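Local coordinates for N-acetylmuramoyl-L-alanine amidase domain-containing protein SAOUHSC_02979 (Staphylococcus aureus, PDB 5T1Q) that probably acts as a secreted amidase of the cell-wall hydrolase type, this chain holding its glucosaminidase-family and C-terminal CHAP regions, at residues Y287-A298 with A350-K359. Numbering follows the deposited sequence.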
loop_
_atom_site.group_PDB
_atom_site.type_symbol
_atom_site.label_atom_id
_atom_site.label_comp_id
_atom_site.label_asym_id
_atom_site.label_seq_id
_atom_site.Cartn_x
_atom_site.Cartn_y
_atom_site.Cartn_z
ATOM N N TYR A 287 20.058 4.071 22.215
ATOM C CA TYR A 287 18.776 4.780 22.251
ATOM C C TYR A 287 18.229 4.721 23.672
ATOM O O TYR A 287 18.558 3.792 24.409
ATOM C CB TYR A 287 17.778 4.130 21.315
ATOM C CG TYR A 287 18.059 4.369 19.874
ATOM C CD1 TYR A 287 18.988 3.601 19.187
ATOM C CD2 TYR A 287 17.392 5.362 19.180
ATOM C CE1 TYR A 287 19.258 3.833 17.848
ATOM C CE2 TYR A 287 17.660 5.605 17.848
ATOM C CZ TYR A 287 18.595 4.831 17.189
ATOM O OH TYR A 287 18.850 5.075 15.867
ATOM N N GLN A 288 17.429 5.722 24.057
ATOM C CA GLN A 288 16.763 5.738 25.364
ATOM C C GLN A 288 15.588 4.762 25.228
ATOM O O GLN A 288 14.739 4.932 24.348
ATOM C CB GLN A 288 16.204 7.138 25.712
ATOM C CG GLN A 288 17.194 8.307 25.625
ATOM C CD GLN A 288 16.513 9.670 25.333
ATOM O OE1 GLN A 288 16.958 10.431 24.455
ATOM N NE2 GLN A 288 15.399 9.948 26.021
ATOM N N VAL A 289 15.543 3.746 26.079
ATOM C CA VAL A 289 14.482 2.745 26.035
ATOM C C VAL A 289 14.004 2.505 27.452
ATOM O O VAL A 289 14.835 2.301 28.351
ATOM C CB VAL A 289 14.986 1.391 25.468
ATOM C CG1 VAL A 289 13.837 0.395 25.315
ATOM C CG2 VAL A 289 15.697 1.569 24.139
ATOM N N SER A 290 12.687 2.537 27.675
ATOM C CA SER A 290 12.151 2.239 28.997
ATOM C C SER A 290 10.692 1.760 28.931
ATOM O O SER A 290 10.069 1.742 27.854
ATOM C CB SER A 290 12.256 3.460 29.924
ATOM O OG SER A 290 11.151 4.331 29.779
ATOM N N HIS A 291 10.164 1.382 30.094
ATOM C CA HIS A 291 8.778 0.950 30.245
ATOM C C HIS A 291 7.810 2.115 30.521
ATOM O O HIS A 291 6.604 1.890 30.707
ATOM C CB HIS A 291 8.670 -0.113 31.353
ATOM C CG HIS A 291 9.360 -1.399 31.023
ATOM N ND1 HIS A 291 8.860 -2.295 30.104
ATOM C CD2 HIS A 291 10.509 -1.945 31.490
ATOM C CE1 HIS A 291 9.670 -3.338 30.017
ATOM N NE2 HIS A 291 10.678 -3.150 30.848
ATOM N N THR A 292 8.321 3.356 30.537
ATOM C CA THR A 292 7.492 4.534 30.756
ATOM C C THR A 292 6.899 4.998 29.418
ATOM O O THR A 292 7.651 5.295 28.478
ATOM C CB THR A 292 8.303 5.680 31.382
ATOM O OG1 THR A 292 8.846 5.230 32.618
ATOM C CG2 THR A 292 7.425 6.918 31.660
ATOM N N PRO A 293 5.562 5.043 29.313
ATOM C CA PRO A 293 5.005 5.485 28.035
ATOM C C PRO A 293 5.450 6.905 27.682
ATOM O O PRO A 293 5.530 7.770 28.556
ATOM C CB PRO A 293 3.482 5.398 28.269
ATOM C CG PRO A 293 3.335 4.359 29.329
ATOM C CD PRO A 293 4.488 4.640 30.248
ATOM N N LYS A 294 5.734 7.138 26.410
ATOM C CA LYS A 294 6.233 8.432 25.992
ATOM C C LYS A 294 5.747 8.810 24.607
ATOM O O LYS A 294 5.778 8.007 23.661
ATOM C CB LYS A 294 7.750 8.406 26.035
ATOM C CG LYS A 294 8.427 9.732 25.766
ATOM C CD LYS A 294 9.923 9.557 25.934
ATOM C CE LYS A 294 10.676 10.774 25.479
ATOM N NZ LYS A 294 12.115 10.537 25.779
ATOM N N ARG A 295 5.320 10.057 24.502
ATOM C CA ARG A 295 4.789 10.613 23.277
ATOM C C ARG A 295 5.838 10.580 22.165
ATOM O O ARG A 295 6.980 10.943 22.384
ATOM C CB ARG A 295 4.321 12.048 23.536
ATOM C CG ARG A 295 3.620 12.713 22.374
ATOM C CD ARG A 295 3.110 14.084 22.778
ATOM N NE ARG A 295 2.409 14.726 21.674
ATOM C CZ ARG A 295 2.958 15.596 20.826
ATOM N NH1 ARG A 295 2.214 16.122 19.855
ATOM N NH2 ARG A 295 4.243 15.961 20.938
ATOM N N HIS A 296 5.422 10.109 20.993
ATOM C CA HIS A 296 6.266 9.991 19.797
ATOM C C HIS A 296 7.429 9.010 19.876
ATOM O O HIS A 296 8.390 9.079 19.087
ATOM C CB HIS A 296 6.743 11.364 19.288
ATOM C CG HIS A 296 5.622 12.268 18.875
ATOM N ND1 HIS A 296 5.760 13.632 18.789
ATOM C CD2 HIS A 296 4.322 12.004 18.596
ATOM C CE1 HIS A 296 4.613 14.168 18.408
ATOM N NE2 HIS A 296 3.725 13.200 18.278
ATOM N N ALA A 297 7.330 8.076 20.802
ATOM C CA ALA A 297 8.291 7.025 20.911
ATOM C C ALA A 297 7.768 5.872 20.076
ATOM O O ALA A 297 6.578 5.822 19.751
ATOM C CB ALA A 297 8.431 6.590 22.360
ATOM N N ALA A 298 8.665 4.980 19.680
ATOM C CA ALA A 298 8.267 3.729 19.041
ATOM C C ALA A 298 7.877 2.812 20.210
ATOM O O ALA A 298 8.608 2.752 21.201
ATOM C CB ALA A 298 9.422 3.123 18.269
ATOM N N ALA A 350 -0.036 -0.887 28.737
ATOM C CA ALA A 350 0.963 0.081 28.252
ATOM C C ALA A 350 2.215 0.114 29.096
ATOM O O ALA A 350 3.313 0.259 28.570
ATOM C CB ALA A 350 0.369 1.469 28.176
ATOM N N GLU A 351 2.057 -0.040 30.405
ATOM C CA GLU A 351 3.207 -0.022 31.314
ATOM C C GLU A 351 4.121 -1.244 31.166
ATOM O O GLU A 351 5.213 -1.278 31.738
ATOM C CB GLU A 351 2.710 0.158 32.756
ATOM C CG GLU A 351 2.104 1.545 32.929
ATOM C CD GLU A 351 1.306 1.733 34.196
ATOM O OE1 GLU A 351 0.419 2.619 34.186
ATOM O OE2 GLU A 351 1.559 1.019 35.193
ATOM N N GLU A 352 3.683 -2.224 30.382
ATOM C CA GLU A 352 4.450 -3.460 30.158
ATOM C C GLU A 352 5.152 -3.487 28.831
ATOM O O GLU A 352 5.829 -4.469 28.507
ATOM C CB GLU A 352 3.528 -4.683 30.240
ATOM C CG GLU A 352 2.798 -4.829 31.557
ATOM C CD GLU A 352 3.743 -4.900 32.718
ATOM O OE1 GLU A 352 4.897 -5.325 32.512
ATOM O OE2 GLU A 352 3.349 -4.509 33.835
ATOM N N LEU A 353 4.977 -2.432 28.039
ATOM C CA LEU A 353 5.617 -2.339 26.745
ATOM C C LEU A 353 6.909 -1.537 26.860
ATOM O O LEU A 353 7.177 -0.930 27.898
ATOM C CB LEU A 353 4.653 -1.688 25.765
ATOM C CG LEU A 353 3.318 -2.404 25.627
ATOM C CD1 LEU A 353 2.392 -1.616 24.729
ATOM C CD2 LEU A 353 3.495 -3.822 25.095
ATOM N N SER A 354 7.732 -1.578 25.802
ATOM C CA SER A 354 8.980 -0.817 25.738
ATOM C C SER A 354 8.821 0.344 24.800
ATOM O O SER A 354 8.240 0.196 23.725
ATOM C CB SER A 354 10.133 -1.679 25.253
ATOM O OG SER A 354 10.480 -2.602 26.222
ATOM N N TYR A 355 9.335 1.497 25.216
ATOM C CA TYR A 355 9.260 2.741 24.439
ATOM C C TYR A 355 10.654 3.199 24.049
ATOM O O TYR A 355 11.498 3.384 24.907
ATOM C CB TYR A 355 8.556 3.799 25.254
ATOM C CG TYR A 355 7.161 3.348 25.631
ATOM C CD1 TYR A 355 6.946 2.556 26.773
ATOM C CD2 TYR A 355 6.068 3.647 24.821
ATOM C CE1 TYR A 355 5.676 2.086 27.093
ATOM C CE2 TYR A 355 4.800 3.194 25.142
ATOM C CZ TYR A 355 4.612 2.404 26.275
ATOM O OH TYR A 355 3.360 1.969 26.608
ATOM N N ILE A 356 10.889 3.363 22.748
ATOM C CA ILE A 356 12.182 3.801 22.242
ATOM C C ILE A 356 12.103 5.259 21.831
ATOM O O ILE A 356 11.299 5.622 20.962
ATOM C CB ILE A 356 12.598 2.979 21.000
ATOM C CG1 ILE A 356 12.595 1.472 21.303
ATOM C CG2 ILE A 356 13.981 3.411 20.501
ATOM C CD1 ILE A 356 12.681 0.596 20.064
ATOM N N THR A 357 12.925 6.105 22.437
ATOM C CA THR A 357 13.000 7.504 22.027
ATOM C C THR A 357 13.981 7.576 20.875
ATOM O O THR A 357 15.092 7.099 21.001
ATOM C CB THR A 357 13.474 8.402 23.181
ATOM O OG1 THR A 357 12.534 8.301 24.259
ATOM C CG2 THR A 357 13.598 9.883 22.749
ATOM N N GLY A 358 13.564 8.140 19.739
ATOM C CA GLY A 358 14.460 8.274 18.572
ATOM C C GLY A 358 15.481 9.391 18.759
ATOM O O GLY A 358 15.342 10.215 19.651
ATOM N N LYS A 359 16.508 9.406 17.916
ATOM C CA LYS A 359 17.544 10.442 17.954
ATOM C C LYS A 359 17.255 11.501 16.911
ATOM O O LYS A 359 16.223 11.439 16.247
ATOM C CB LYS A 359 18.916 9.826 17.725
ATOM C CG LYS A 359 19.373 8.978 18.888
ATOM C CD LYS A 359 20.572 8.126 18.513
ATOM C CE LYS A 359 20.894 7.138 19.621
ATOM N NZ LYS A 359 21.800 6.056 19.156
ATOM O OXT LYS A 359 18.027 12.443 16.700
HETATM O O HOH W 1 17.201 7.905 22.441
HETATM O O HOH W 2 10.958 9.611 19.777
#
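Pro293 covers one face of the Tyr355 ring: its CA stands over the centre, 3.5 Å from the centroid, in a CH-pi contact. Pro293 CB and CG pack on toward the hydroxyl end of the ring, at CZ and OH. Ser290 O and Ala350 O lie at the ring edge, in its plane. Tyr355 OH donates to Ala350 O at 2.6 Å. Leu353 N reaches that oxygen from the opposite face of its carbonyl plane. Two bonds thus grip this oxygen, and the one from Tyr355 OH ties the ring's hydroxyl end to the turn 350-353. Strand 354-357 runs between 298-301 and 288-290, antiparallel to both, in the mixed beta-sheet of the C-terminal, CHAP-containing part; 288-290 is the outermost strand on this side. Ser290 and Tyr355 form a hydrogen-bonded pair, with Tyr355 N to Ser290 O at 2.7 Å. Ala298 and Ile356 pair likewise. Lys294, extended throughout (chi1 -174°), passes Thr357 at about a right angle and gives NZ to OG1 at 2.7 Å. Thr357 O meets the Tyr287 ring edge at CD2, 3.4 Å away. One face of that ring carries C-terminal Lys359: CE sits over the centre, and NZ makes a cation-pi contact. Lys359 NZ also bonds Arg285 O, while Tyr287 OH is held by Ser269 N.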